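Long-range contacts in putative exported protein (Peptoclostridium difficile, PDB 5TTA), which is of unknown function but is probably exported from the cell and belongs to the DUF5780 family, placed in the E-set clan: residues Gln139-Glu150 against Leu162-Tyr172; Pro40-Ile48 against Ile206-Phe215. All blocks are in the same frame, centred on the assembly; numbering follows the deposited sequence. Where two conformers were deposited one is given.

Contact 1: Gln139-Glu150 against Leu162-Tyr172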
# COMPACT_ATOMS: atom_id res chain seq x y z
N GLN A 139 11.61 -0.97 -0.69
CA GLN A 139 10.32 -1.50 -1.12
C GLN A 139 9.33 -0.39 -1.46
O GLN A 139 8.40 -0.62 -2.25
CB GLN A 139 9.74 -2.42 -0.03
CG GLN A 139 8.94 -1.71 1.09
CD GLN A 139 9.77 -1.38 2.33
OE1 GLN A 139 10.62 -2.17 2.76
NE2 GLN A 139 9.53 -0.20 2.91
N SER A 140 9.51 0.82 -0.88
CA SER A 140 8.59 1.92 -1.12
C SER A 140 9.15 2.84 -2.21
O SER A 140 10.37 2.99 -2.33
CB SER A 140 8.35 2.72 0.17
OG SER A 140 7.19 3.53 0.08
N PRO A 141 8.29 3.44 -3.03
CA PRO A 141 8.78 4.40 -4.02
C PRO A 141 9.38 5.61 -3.32
O PRO A 141 8.89 6.03 -2.26
CB PRO A 141 7.53 4.78 -4.81
CG PRO A 141 6.38 4.45 -3.92
CD PRO A 141 6.83 3.27 -3.10
N PRO A 142 10.45 6.19 -3.88
CA PRO A 142 11.07 7.36 -3.25
C PRO A 142 10.08 8.51 -3.11
O PRO A 142 9.04 8.56 -3.78
CB PRO A 142 12.21 7.72 -4.21
CG PRO A 142 12.48 6.46 -4.97
CD PRO A 142 11.15 5.78 -5.10
N GLN A 143 10.41 9.44 -2.21
CA GLN A 143 9.53 10.58 -1.96
C GLN A 143 9.46 11.52 -3.16
O GLN A 143 8.41 12.12 -3.40
CB GLN A 143 9.99 11.33 -0.71
CG GLN A 143 9.91 10.50 0.56
CD GLN A 143 8.51 9.97 0.82
OE1 GLN A 143 7.52 10.67 0.60
NE2 GLN A 143 8.43 8.74 1.30
N ASP A 144 10.56 11.65 -3.91
CA ASP A 144 10.50 12.41 -5.16
C ASP A 144 9.46 11.83 -6.11
O ASP A 144 8.74 12.58 -6.79
CB ASP A 144 11.87 12.42 -5.85
CG ASP A 144 12.93 13.16 -5.05
OD1 ASP A 144 13.91 12.50 -4.61
OD2 ASP A 144 12.80 14.39 -4.87
N ILE A 145 9.35 10.50 -6.15
CA ILE A 145 8.40 9.85 -7.04
C ILE A 145 6.98 9.97 -6.48
O ILE A 145 6.03 10.23 -7.23
CB ILE A 145 8.82 8.38 -7.27
CG1 ILE A 145 9.89 8.33 -8.36
CG2 ILE A 145 7.64 7.52 -7.66
CD1 ILE A 145 10.50 6.97 -8.58
N ILE A 146 6.81 9.84 -5.17
CA ILE A 146 5.49 10.06 -4.59
C ILE A 146 5.05 11.51 -4.79
O ILE A 146 3.87 11.79 -5.05
CB ILE A 146 5.47 9.64 -3.11
CG1 ILE A 146 5.82 8.15 -2.99
CG2 ILE A 146 4.11 9.94 -2.50
CD1 ILE A 146 5.90 7.64 -1.57
N SER A 147 5.99 12.46 -4.71
CA SER A 147 5.65 13.87 -4.92
C SER A 147 5.22 14.14 -6.35
O SER A 147 4.39 15.02 -6.59
CB SER A 147 6.83 14.76 -4.54
OG SER A 147 7.05 14.75 -3.14
N MSE A 148 5.78 13.41 -7.32
CA MSE A 148 5.37 13.54 -8.71
C MSE A 148 3.94 13.10 -8.89
O MSE A 148 3.18 13.69 -9.65
CB MSE A 148 6.25 12.70 -9.62
CG MSE A 148 7.68 13.17 -9.71
SE MSE A 148 8.71 11.85 -10.70
CE MSE A 148 7.64 11.85 -12.34
N PHE A 149 3.58 12.03 -8.18
CA PHE A 149 2.24 11.48 -8.30
C PHE A 149 1.19 12.43 -7.72
O PHE A 149 0.11 12.60 -8.29
CB PHE A 149 2.18 10.11 -7.63
CG PHE A 149 2.92 9.03 -8.39
CD1 PHE A 149 2.80 8.94 -9.77
CD2 PHE A 149 3.73 8.13 -7.74
CE1 PHE A 149 3.47 7.96 -10.48
CE2 PHE A 149 4.41 7.15 -8.45
CZ PHE A 149 4.27 7.07 -9.82
N GLU A 150 1.51 13.08 -6.60
CA GLU A 150 0.58 14.05 -6.02
C GLU A 150 0.26 15.16 -7.02
O GLU A 150 -0.91 15.49 -7.24
CB GLU A 150 1.15 14.64 -4.74
CG GLU A 150 1.26 13.65 -3.60
CD GLU A 150 1.99 14.23 -2.41
OE1 GLU A 150 2.93 15.02 -2.61
OE2 GLU A 150 1.62 13.89 -1.26
N LEU A 162 -4.46 8.31 -2.52
CA LEU A 162 -3.01 8.36 -2.41
C LEU A 162 -2.57 8.92 -1.06
O LEU A 162 -1.61 8.41 -0.46
CB LEU A 162 -2.44 9.19 -3.56
CG LEU A 162 -0.93 9.17 -3.73
CD1 LEU A 162 -0.63 9.10 -5.21
CD2 LEU A 162 -0.34 10.44 -3.10
N LYS A 163 -3.27 9.94 -0.56
CA LYS A 163 -2.98 10.48 0.77
C LYS A 163 -3.07 9.40 1.85
O LYS A 163 -2.19 9.30 2.72
CB LYS A 163 -3.93 11.63 1.10
CG LYS A 163 -3.86 12.07 2.54
N GLU A 164 -4.13 8.59 1.83
CA GLU A 164 -4.24 7.55 2.84
C GLU A 164 -3.14 6.51 2.67
O GLU A 164 -2.59 6.00 3.65
CB GLU A 164 -5.62 6.90 2.77
CG GLU A 164 -6.70 7.71 3.47
CD GLU A 164 -8.10 7.29 3.05
OE1 GLU A 164 -8.81 8.13 2.46
OE2 GLU A 164 -8.48 6.12 3.31
N TRP A 165 -2.78 6.21 1.42
CA TRP A 165 -1.74 5.22 1.15
C TRP A 165 -0.38 5.72 1.63
O TRP A 165 0.39 4.96 2.23
CB TRP A 165 -1.70 4.90 -0.35
CG TRP A 165 -0.58 4.02 -0.76
CD1 TRP A 165 -0.55 2.65 -0.70
CD2 TRP A 165 0.70 4.43 -1.25
NE1 TRP A 165 0.67 2.19 -1.15
CE2 TRP A 165 1.45 3.26 -1.49
CE3 TRP A 165 1.28 5.67 -1.52
CZ2 TRP A 165 2.75 3.30 -1.98
CZ3 TRP A 165 2.57 5.71 -2.00
CH2 TRP A 165 3.29 4.53 -2.23
N LYS A 166 -0.08 6.99 1.37
CA LYS A 166 1.16 7.59 1.86
C LYS A 166 1.30 7.42 3.36
O LYS A 166 2.36 7.00 3.85
CB LYS A 166 1.19 9.08 1.52
CG LYS A 166 1.50 9.42 0.09
CD LYS A 166 1.46 10.93 -0.07
CE LYS A 166 2.33 11.62 0.97
NZ LYS A 166 3.79 11.54 0.66
N GLN A 167 0.25 7.77 4.11
CA GLN A 167 0.32 7.72 5.57
C GLN A 167 0.55 6.30 6.06
O GLN A 167 1.43 6.06 6.90
CB GLN A 167 -0.96 8.30 6.18
N MSE A 168 -0.22 5.35 5.54
CA MSE A 168 -0.05 3.94 5.88
C MSE A 168 1.35 3.42 5.56
O MSE A 168 1.92 2.65 6.34
CB MSE A 168 -1.10 3.10 5.15
CG MSE A 168 -2.49 3.18 5.79
SE MSE A 168 -2.44 2.81 7.71
CE MSE A 168 -2.32 4.65 8.39
N GLU A 169 1.90 3.85 4.43
CA GLU A 169 3.29 3.53 4.12
C GLU A 169 4.23 4.08 5.18
O GLU A 169 5.13 3.38 5.65
CB GLU A 169 3.66 4.08 2.74
CG GLU A 169 4.70 3.25 2.00
CD GLU A 169 4.15 1.90 1.55
OE1 GLU A 169 2.98 1.85 1.14
OE2 GLU A 169 4.90 0.90 1.61
N LYS A 170 4.02 5.33 5.58
CA LYS A 170 4.85 5.92 6.63
C LYS A 170 4.68 5.17 7.95
O LYS A 170 5.67 4.92 8.66
CB LYS A 170 4.52 7.40 6.79
CG LYS A 170 5.40 8.14 7.76
CD LYS A 170 5.19 9.65 7.68
CE LYS A 170 3.90 10.09 8.36
NZ LYS A 170 3.97 9.98 9.85
N GLU A 171 3.45 4.76 8.30
CA GLU A 171 3.26 4.07 9.58
C GLU A 171 3.93 2.70 9.59
O GLU A 171 4.53 2.31 10.60
CB GLU A 171 1.76 3.94 9.90
CG GLU A 171 1.13 5.19 10.52
CD GLU A 171 1.60 5.48 11.95
OE1 GLU A 171 2.49 4.76 12.46
OE2 GLU A 171 1.07 6.43 12.57
N TYR A 172 3.83 1.95 8.48
CA TYR A 172 4.52 0.67 8.39
C TYR A 172 6.02 0.85 8.56
O TYR A 172 6.66 0.13 9.34
CB TYR A 172 4.19 0.02 7.04
CG TYR A 172 5.01 -1.21 6.70
CD1 TYR A 172 4.58 -2.48 7.08
CD2 TYR A 172 6.19 -1.11 5.97
CE1 TYR A 172 5.33 -3.62 6.76
CE2 TYR A 172 6.94 -2.24 5.65
CZ TYR A 172 6.51 -3.49 6.04
OH TYR A 172 7.25 -4.60 5.72
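I146 and P141 meet the indole of W165 where helix 143-150 and the loop before it lie against the longer helix 156-175, the two forming an antiparallel helical hairpin. The segment directions differ by 163°, and an axis separation of 11.5 Å makes this a wide pairing filled by long side chains. W165 carries CG anti to its backbone N (chi1 174°), which swings the six-membered ring toward the incoming loop. P141 comes from the opposite direction and meets the ring at its edge, with CG 3.5 Å from W165 CH2. I146, its chain extended to CD1, approaches the same ring obliquely, CD1 3.9 Å from W165 CZ3. The other branch of I146 turns to K166: CG2 rests alongside the lysine chain, 3.7 Å from K166 CG. K166 runs straight to CD, then bends at chi3 and chi4, so that its aliphatic part passes the carboxylate of E150. E150 OE2 is thus nearer to K166 CD than to the ammonium, and the salt bridge from E150 OE2 to K166 NZ is long at 3.7 Å. At the far end, L162 spreads its two methyls between F149 CB and E150 CG, with CD2 3.6 Å from E150 CG. The F149 ring turns away from helix 162-172 and meets F149 of the second subunit, whose ring also contacts W165, making this helical pair part of the dimer interface. No hydrogen bond joins the two segments; at the loop end S140 OG, buried here without a polar partner in the model, lies 3.2 Å from the methylene carbon CG of E169.

Contact 2: Pro40-Ile48 against Ile206-Phe215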
# COMPACT_ATOMS: atom_id res chain seq x y z
N PRO A 40 24.33 9.68 13.57
CA PRO A 40 23.32 8.88 14.29
C PRO A 40 23.30 7.42 13.86
O PRO A 40 22.73 6.59 14.59
CB PRO A 40 22.01 9.60 13.95
CG PRO A 40 22.25 10.18 12.58
CD PRO A 40 23.70 10.63 12.62
N LEU A 41 23.85 7.07 12.71
CA LEU A 41 23.84 5.69 12.21
C LEU A 41 25.28 5.31 11.93
O LEU A 41 25.93 5.91 11.07
CB LEU A 41 22.98 5.57 10.95
CG LEU A 41 22.86 4.19 10.30
CD1 LEU A 41 22.23 3.19 11.30
CD2 LEU A 41 22.00 4.29 9.05
N PHE A 42 25.79 4.34 12.68
CA PHE A 42 27.20 3.98 12.65
C PHE A 42 27.41 2.78 11.75
O PHE A 42 26.77 1.74 11.95
CB PHE A 42 27.72 3.64 14.05
CG PHE A 42 29.21 3.61 14.14
CD1 PHE A 42 29.91 2.42 14.10
CD2 PHE A 42 29.93 4.80 14.29
CE1 PHE A 42 31.30 2.40 14.21
CE2 PHE A 42 31.31 4.79 14.39
CZ PHE A 42 32.00 3.59 14.35
N ILE A 43 28.33 2.88 10.80
CA ILE A 43 28.65 1.73 9.98
C ILE A 43 29.86 1.04 10.61
O ILE A 43 30.98 1.55 10.55
CB ILE A 43 28.91 2.09 8.51
CG1 ILE A 43 27.65 2.69 7.91
CG2 ILE A 43 29.30 0.82 7.72
CD1 ILE A 43 27.80 3.08 6.46
N ASN A 44 29.62 -0.13 11.19
CA ASN A 44 30.70 -0.91 11.80
C ASN A 44 31.57 -1.60 10.76
O ASN A 44 32.77 -1.78 11.00
CB ASN A 44 30.11 -1.96 12.75
CG ASN A 44 29.30 -1.33 13.85
OD1 ASN A 44 29.85 -0.60 14.67
ND2 ASN A 44 27.99 -1.56 13.84
N ASN A 45 30.99 -1.97 9.62
CA ASN A 45 31.68 -2.75 8.60
C ASN A 45 30.79 -2.94 7.38
O ASN A 45 29.56 -2.90 7.50
CB ASN A 45 32.08 -4.12 9.17
CG ASN A 45 33.31 -4.69 8.51
OD1 ASN A 45 33.94 -4.04 7.67
ND2 ASN A 45 33.68 -5.90 8.91
N SER A 46 31.39 -3.13 6.21
CA SER A 46 30.65 -3.57 5.03
C SER A 46 31.56 -4.53 4.29
O SER A 46 32.71 -4.19 4.01
CB SER A 46 30.21 -2.40 4.13
OG SER A 46 31.30 -1.61 3.75
N LYS A 47 31.08 -5.75 4.06
CA LYS A 47 31.92 -6.88 3.71
C LYS A 47 31.09 -7.84 2.87
O LYS A 47 29.90 -7.97 3.07
CB LYS A 47 32.41 -7.64 4.96
CG LYS A 47 33.75 -7.24 5.52
CD LYS A 47 34.14 -8.11 6.73
CE LYS A 47 34.36 -9.57 6.33
NZ LYS A 47 35.53 -9.75 5.41
N ILE A 48 31.73 -8.53 1.95
CA ILE A 48 31.07 -9.61 1.21
C ILE A 48 31.04 -10.81 2.13
O ILE A 48 32.07 -11.17 2.71
CB ILE A 48 31.84 -9.98 -0.07
CG1 ILE A 48 32.12 -8.74 -0.90
CG2 ILE A 48 31.10 -11.08 -0.85
CD1 ILE A 48 31.20 -8.57 -2.05
N ILE A 206 34.65 -3.17 0.21
CA ILE A 206 33.52 -2.26 0.07
C ILE A 206 33.68 -1.21 1.15
O ILE A 206 33.88 -1.55 2.32
CB ILE A 206 32.19 -3.02 0.20
CG1 ILE A 206 32.07 -4.00 -0.98
CG2 ILE A 206 31.02 -2.05 0.28
CD1 ILE A 206 30.91 -4.88 -0.85
N ILE A 207 33.66 0.06 0.77
CA ILE A 207 33.67 1.12 1.77
C ILE A 207 32.38 1.89 1.60
O ILE A 207 31.88 2.03 0.48
CB ILE A 207 34.92 2.04 1.63
CG1 ILE A 207 34.95 2.70 0.26
CG2 ILE A 207 36.21 1.20 1.81
CD1 ILE A 207 36.08 3.79 0.14
N SER A 208 31.82 2.36 2.72
CA SER A 208 30.49 2.95 2.73
C SER A 208 30.45 4.25 3.51
O SER A 208 31.36 4.58 4.29
CB SER A 208 29.46 1.97 3.30
OG SER A 208 29.63 0.69 2.71
N CYS A 209 29.39 5.02 3.26
CA CYS A 209 29.18 6.28 3.97
C CYS A 209 27.68 6.54 4.04
O CYS A 209 26.99 6.42 3.02
CB CYS A 209 29.89 7.44 3.26
SG CYS A 209 29.82 9.06 4.11
N VAL A 210 27.21 6.89 5.23
CA VAL A 210 25.83 7.33 5.42
C VAL A 210 25.64 8.66 4.73
O VAL A 210 26.41 9.60 4.97
CB VAL A 210 25.49 7.45 6.90
CG1 VAL A 210 24.07 7.99 7.08
CG2 VAL A 210 25.66 6.09 7.62
N LYS A 211 24.63 8.75 3.86
CA LYS A 211 24.31 9.99 3.17
C LYS A 211 23.29 10.79 3.97
O LYS A 211 23.48 11.98 4.22
CB LYS A 211 23.80 9.68 1.76
CG LYS A 211 23.36 10.88 0.89
CD LYS A 211 23.04 10.39 -0.53
CE LYS A 211 22.66 11.54 -1.49
NZ LYS A 211 21.25 11.98 -1.29
N GLN A 212 22.24 10.14 4.44
CA GLN A 212 21.26 10.78 5.32
C GLN A 212 20.47 9.70 6.05
O GLN A 212 20.49 8.52 5.67
CB GLN A 212 20.31 11.69 4.53
CG GLN A 212 19.43 10.97 3.51
CD GLN A 212 18.37 11.91 2.94
OE1 GLN A 212 18.69 12.91 2.30
NE2 GLN A 212 17.11 11.61 3.20
N VAL A 213 19.74 10.12 7.07
CA VAL A 213 18.80 9.23 7.76
C VAL A 213 17.54 10.01 8.07
O VAL A 213 17.56 11.24 8.20
CB VAL A 213 19.34 8.57 9.06
CG1 VAL A 213 20.73 7.91 8.89
CG2 VAL A 213 19.29 9.50 10.24
N THR A 214 16.44 9.28 8.21
CA THR A 214 15.14 9.85 8.55
C THR A 214 14.65 9.17 9.82
O THR A 214 14.58 7.94 9.88
CB THR A 214 14.12 9.63 7.43
OG1 THR A 214 14.63 10.15 6.20
CG2 THR A 214 12.79 10.31 7.79
N PHE A 215 14.34 9.97 10.85
CA PHE A 215 13.88 9.41 12.12
C PHE A 215 12.36 9.26 12.12
O PHE A 215 11.65 9.73 11.22
CB PHE A 215 14.36 10.28 13.29
CG PHE A 215 15.86 10.41 13.38
CD1 PHE A 215 16.63 9.40 13.94
CD2 PHE A 215 16.50 11.55 12.92
CE1 PHE A 215 18.01 9.51 14.03
CE2 PHE A 215 17.89 11.67 13.01
CZ PHE A 215 18.64 10.66 13.57
O HOH W 1 34.91 -4.91 2.68
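S46 holds its OG between its own backbone N and carbonyl carbon (chi1 56°), while S208 turns OG back beside its backbone N (chi1 -47°), and the two hydroxyls meet 3.0 Å apart. This pair of hydroxyls lies where strand 41-50, the edge of a three-stranded antiparallel sheet, approaches strand 205-215 of a second, five-stranded antiparallel sheet. The segments run at 141° to each other and share no direct backbone hydrogen bond. S46 OG is also 3.0 Å from I206 O, and Y247 OH is a further hydrogen-bonding partner of this serine. Beside the serines a water joins the backbones, donating to S46 O and accepting from I206 N, and so links the two strands in place of a direct backbone bond. Around it the contact is apolar. I43, extended to its tip, slides past V210 from the opposite direction and sets CD1 3.7 Å from S208 CB. At one end I48 and I206 cross at about a right angle, their CD1 atoms 3.9 Å apart. Toward the other end, V213 divides its methyls: CG1 lies 3.8 Å from L41 CD2, whereas CG2 touches P40 CG and lies over one face of the F215 ring, toward its rim. P40 completes the corner, with CB 3.6 Å from F215 CZ at the ring edge. A classic beta bulge at K211 and Q212, opposite E76 of strand 72-82, shifts the alternation, so that V213 follows V210 in pointing at strand 41-50. S46 OG, S208 OG, I206 O and Y247 OH thus form a small buried polar cluster that satisfies the serine hydroxyls within an otherwise largely apolar contact.

In the fold
The two contacts share no secondary-structure element, and their centres lie 24 Å apart. In sequence, contact 1 is nested within the long loop that contact 2 closes. Contact 2 is buried near the middle of the chain and brings the edge strand of one sheet against strand 205-215 of the other; apolar side chains lie to either side of a serine pair, a water bridges the backbones, and no other chain touches it. Contact 1 lies about 20 Å from the centre of the chain, in a projecting helical pair. It is only partly buried, mixes an aromatic and aliphatic inner side with a charged rim, and borders the second subunit, so its apolar surface serves the dimer as well as the hairpin.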